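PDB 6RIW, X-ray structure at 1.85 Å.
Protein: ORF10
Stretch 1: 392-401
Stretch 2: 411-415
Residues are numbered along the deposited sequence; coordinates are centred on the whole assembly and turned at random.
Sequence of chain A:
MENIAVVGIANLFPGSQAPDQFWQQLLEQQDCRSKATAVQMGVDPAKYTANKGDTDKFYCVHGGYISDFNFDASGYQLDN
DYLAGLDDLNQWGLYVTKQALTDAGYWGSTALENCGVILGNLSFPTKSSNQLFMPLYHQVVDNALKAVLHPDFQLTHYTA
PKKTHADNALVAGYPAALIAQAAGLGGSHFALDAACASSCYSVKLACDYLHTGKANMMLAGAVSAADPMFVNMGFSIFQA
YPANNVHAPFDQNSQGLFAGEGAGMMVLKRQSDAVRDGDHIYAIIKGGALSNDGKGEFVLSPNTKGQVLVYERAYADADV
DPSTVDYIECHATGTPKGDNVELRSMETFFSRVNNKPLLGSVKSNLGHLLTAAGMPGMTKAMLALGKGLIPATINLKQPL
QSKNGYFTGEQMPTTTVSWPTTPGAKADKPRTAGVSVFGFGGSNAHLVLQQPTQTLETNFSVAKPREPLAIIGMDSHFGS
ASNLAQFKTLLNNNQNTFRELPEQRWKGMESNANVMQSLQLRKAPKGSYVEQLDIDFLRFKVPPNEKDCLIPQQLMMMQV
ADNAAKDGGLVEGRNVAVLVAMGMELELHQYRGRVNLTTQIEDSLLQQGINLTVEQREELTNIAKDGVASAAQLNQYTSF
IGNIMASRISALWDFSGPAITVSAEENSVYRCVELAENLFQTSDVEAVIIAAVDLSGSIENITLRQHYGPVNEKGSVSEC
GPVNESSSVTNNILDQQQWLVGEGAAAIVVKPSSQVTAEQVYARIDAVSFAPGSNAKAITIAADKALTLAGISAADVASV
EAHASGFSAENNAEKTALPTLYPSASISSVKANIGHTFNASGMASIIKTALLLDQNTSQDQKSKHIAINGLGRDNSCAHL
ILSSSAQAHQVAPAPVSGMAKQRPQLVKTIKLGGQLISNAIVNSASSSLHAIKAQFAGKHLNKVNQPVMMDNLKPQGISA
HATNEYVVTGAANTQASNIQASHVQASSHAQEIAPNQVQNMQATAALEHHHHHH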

# COMPACT_ATOMS: atom_id res chain seq x y z
N ALA A 392 15.36 -28.36 3.98
CA ALA A 392 15.08 -28.31 5.40
C ALA A 392 14.51 -26.96 5.83
O ALA A 392 14.76 -25.92 5.22
CB ALA A 392 16.35 -28.59 6.20
N THR A 393 13.75 -27.00 6.92
CA THR A 393 13.53 -25.83 7.77
C THR A 393 14.66 -25.83 8.80
O THR A 393 14.86 -26.83 9.50
CB THR A 393 12.17 -25.90 8.46
OG1 THR A 393 11.12 -25.87 7.48
CG2 THR A 393 11.98 -24.76 9.46
N ILE A 394 15.41 -24.73 8.88
CA ILE A 394 16.59 -24.69 9.73
C ILE A 394 16.21 -24.30 11.16
O ILE A 394 15.13 -23.76 11.42
CB ILE A 394 17.66 -23.74 9.16
CG1 ILE A 394 17.22 -22.28 9.27
CG2 ILE A 394 17.98 -24.11 7.72
CD1 ILE A 394 18.34 -21.29 9.02
N ASN A 395 17.12 -24.59 12.10
CA ASN A 395 17.03 -24.23 13.52
C ASN A 395 15.86 -24.91 14.23
O ASN A 395 15.43 -24.45 15.30
CB ASN A 395 16.93 -22.72 13.72
CG ASN A 395 18.14 -21.99 13.19
OD1 ASN A 395 18.02 -20.90 12.60
ND2 ASN A 395 19.32 -22.58 13.36
N LEU A 396 15.35 -25.99 13.67
CA LEU A 396 14.19 -26.68 14.21
C LEU A 396 14.70 -27.91 14.95
O LEU A 396 15.08 -28.90 14.32
CB LEU A 396 13.23 -27.03 13.08
CG LEU A 396 11.98 -27.84 13.40
CD1 LEU A 396 11.05 -27.03 14.26
CD2 LEU A 396 11.31 -28.26 12.10
N LYS A 397 14.74 -27.84 16.28
CA LYS A 397 15.28 -28.91 17.12
C LYS A 397 14.23 -29.64 17.94
O LYS A 397 14.31 -30.87 18.10
CB LYS A 397 16.34 -28.35 18.08
CG LYS A 397 17.31 -27.34 17.47
CD LYS A 397 18.21 -28.00 16.46
CE LYS A 397 19.46 -27.15 16.20
NZ LYS A 397 20.31 -27.79 15.14
N GLN A 398 13.26 -28.91 18.50
CA GLN A 398 12.17 -29.48 19.29
C GLN A 398 10.85 -29.00 18.72
O GLN A 398 10.32 -27.96 19.14
CB GLN A 398 12.32 -29.12 20.77
CG GLN A 398 13.49 -29.85 21.44
CD GLN A 398 13.91 -29.20 22.75
OE1 GLN A 398 13.59 -28.04 23.01
NE2 GLN A 398 14.65 -29.95 23.56
N PRO A 399 10.26 -29.75 17.78
CA PRO A 399 9.10 -29.24 17.04
C PRO A 399 7.81 -29.22 17.84
O PRO A 399 7.56 -30.06 18.70
CB PRO A 399 8.98 -30.21 15.86
CG PRO A 399 10.28 -30.97 15.82
CD PRO A 399 10.79 -31.00 17.22
N LEU A 400 6.95 -28.24 17.51
CA LEU A 400 5.60 -28.25 18.05
C LEU A 400 4.82 -29.42 17.47
O LEU A 400 5.23 -30.06 16.50
CB LEU A 400 4.87 -26.95 17.72
CG LEU A 400 5.46 -25.60 18.12
CD1 LEU A 400 4.84 -24.51 17.26
CD2 LEU A 400 5.23 -25.30 19.59
N GLN A 401 3.68 -29.72 18.09
CA GLN A 401 2.68 -30.58 17.47
C GLN A 401 1.35 -29.83 17.44
O GLN A 401 1.14 -28.88 18.20
CB GLN A 401 2.51 -31.90 18.23
CG GLN A 401 1.54 -31.79 19.38
CD GLN A 401 1.57 -33.00 20.29
OE1 GLN A 401 2.13 -34.04 19.95
NE2 GLN A 401 0.96 -32.87 21.47
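Stretch 2 (411-415) QMPTT

Two irregular segments of one chain can pack together without forming a sheet, with one backbone hydrogen bond between them and apolar contacts beside it. The contact between residues 392-401 and 411-415 of ORF10 is a compact example. Stretch 1 has no regular helix or strand, and neither does stretch 2, so no repeating ladder sets the alignment. Most residues of both have extended backbone angles; the exceptions are Asn 395, with phi/psi of 64/20°, Lys 397 at -111/-40°, Gln 411 at -98/8° and Thr 414 at -115/8°. The two segments together bury 354 Å², with Met 412, Thr 414 and Ala 392 contributing the largest shares.

The anchor lies near the start of stretch 1. The amide of Thr 393 donates a hydrogen bond to the carbonyl of Pro 413, with N to O at 3.1 Å and a nearly straight N-H...O angle of 170°. Proline, lacking an amide hydrogen, can still offer its carbonyl, and here that oxygen does double duty: a water lies 2.8 Å from Pro 413 O, to which it donates, and 2.7 Å from Thr 393 OG1, from which it accepts. Backbone and side chain of Thr 393 are thus both tied to the same oxygen, one directly and one through the water.

Beside this anchor, Ala 392 and Thr 414 bring their CA atoms closest across the stretches, 4.4 Å apart. Ala 392 points its CB toward stretch 2, and the methyl rests against main chain: CB is 3.2 Å from Thr 414 C and 3.4 Å from Thr 415 N. These contacts set the methyl directly on the Thr 414 to Thr 415 peptide. Thr 414, by contrast, directs its CA-to-CB bond away, yet stretch 1 covers 59 Å² of it: its backbone lies against Ala 392, and Thr 414 CG2 is 3.7 Å from Leu 396 CD2.

Met 412 carries the contact along stretch 1. Its CB points toward the partner, and with chi1 at m and both chi2 and chi3 at t, the side chain is extended beyond CB and can meet several residues in turn. Near its root, Met 412 CB lies 3.8 Å from Leu 396 CD2; farther out, Met 412 SD lies 3.8 Å from Pro 399 CB; at the tip, Met 412 CE comes within 3.5 Å of Leu 400 O. Leu 396, also turned toward stretch 2, sets one methyl, CD2, against both Met 412 and Thr 414.

The order of these contacts gives the direction. Pairings pass from Ala 392 with Thr 414 and Thr 415 to Leu 400 with Met 412, so later residues of stretch 1 meet earlier residues of stretch 2, and the segments run in broadly opposite senses.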

# COMPACT_ATOMS: atom_id res chain seq x y z
N GLN A 411 6.37 -34.69 10.31
CA GLN A 411 5.99 -34.05 9.05
C GLN A 411 6.85 -32.84 8.71
O GLN A 411 6.53 -32.13 7.76
CB GLN A 411 4.52 -33.63 9.09
CG GLN A 411 3.55 -34.77 8.88
CD GLN A 411 3.39 -35.62 10.14
OE1 GLN A 411 3.25 -35.10 11.25
NE2 GLN A 411 3.44 -36.94 9.97
N MET A 412 7.92 -32.57 9.47
CA MET A 412 8.71 -31.35 9.27
C MET A 412 10.16 -31.68 8.94
O MET A 412 10.99 -31.84 9.85
CB MET A 412 8.62 -30.46 10.50
CG MET A 412 7.21 -30.29 11.04
SD MET A 412 7.21 -29.37 12.59
CE MET A 412 5.48 -29.41 13.03
N PRO A 413 10.53 -31.73 7.66
CA PRO A 413 11.92 -32.03 7.29
C PRO A 413 12.90 -31.02 7.88
O PRO A 413 12.70 -29.81 7.79
CB PRO A 413 11.91 -31.95 5.76
CG PRO A 413 10.48 -32.09 5.37
CD PRO A 413 9.67 -31.53 6.49
N THR A 414 13.96 -31.55 8.50
CA THR A 414 15.07 -30.77 9.04
C THR A 414 16.36 -31.07 8.30
O THR A 414 17.43 -30.61 8.70
CB THR A 414 15.21 -31.05 10.53
OG1 THR A 414 15.54 -32.43 10.72
CG2 THR A 414 13.90 -30.74 11.25
N THR A 415 16.27 -31.83 7.21
CA THR A 415 17.33 -32.00 6.23
C THR A 415 16.66 -32.03 4.86
O THR A 415 15.44 -32.10 4.75
CB THR A 415 18.11 -33.30 6.47
OG1 THR A 415 19.27 -33.33 5.64
CG2 THR A 415 17.23 -34.50 6.16
O HOH W 1 10.25 -28.36 7.78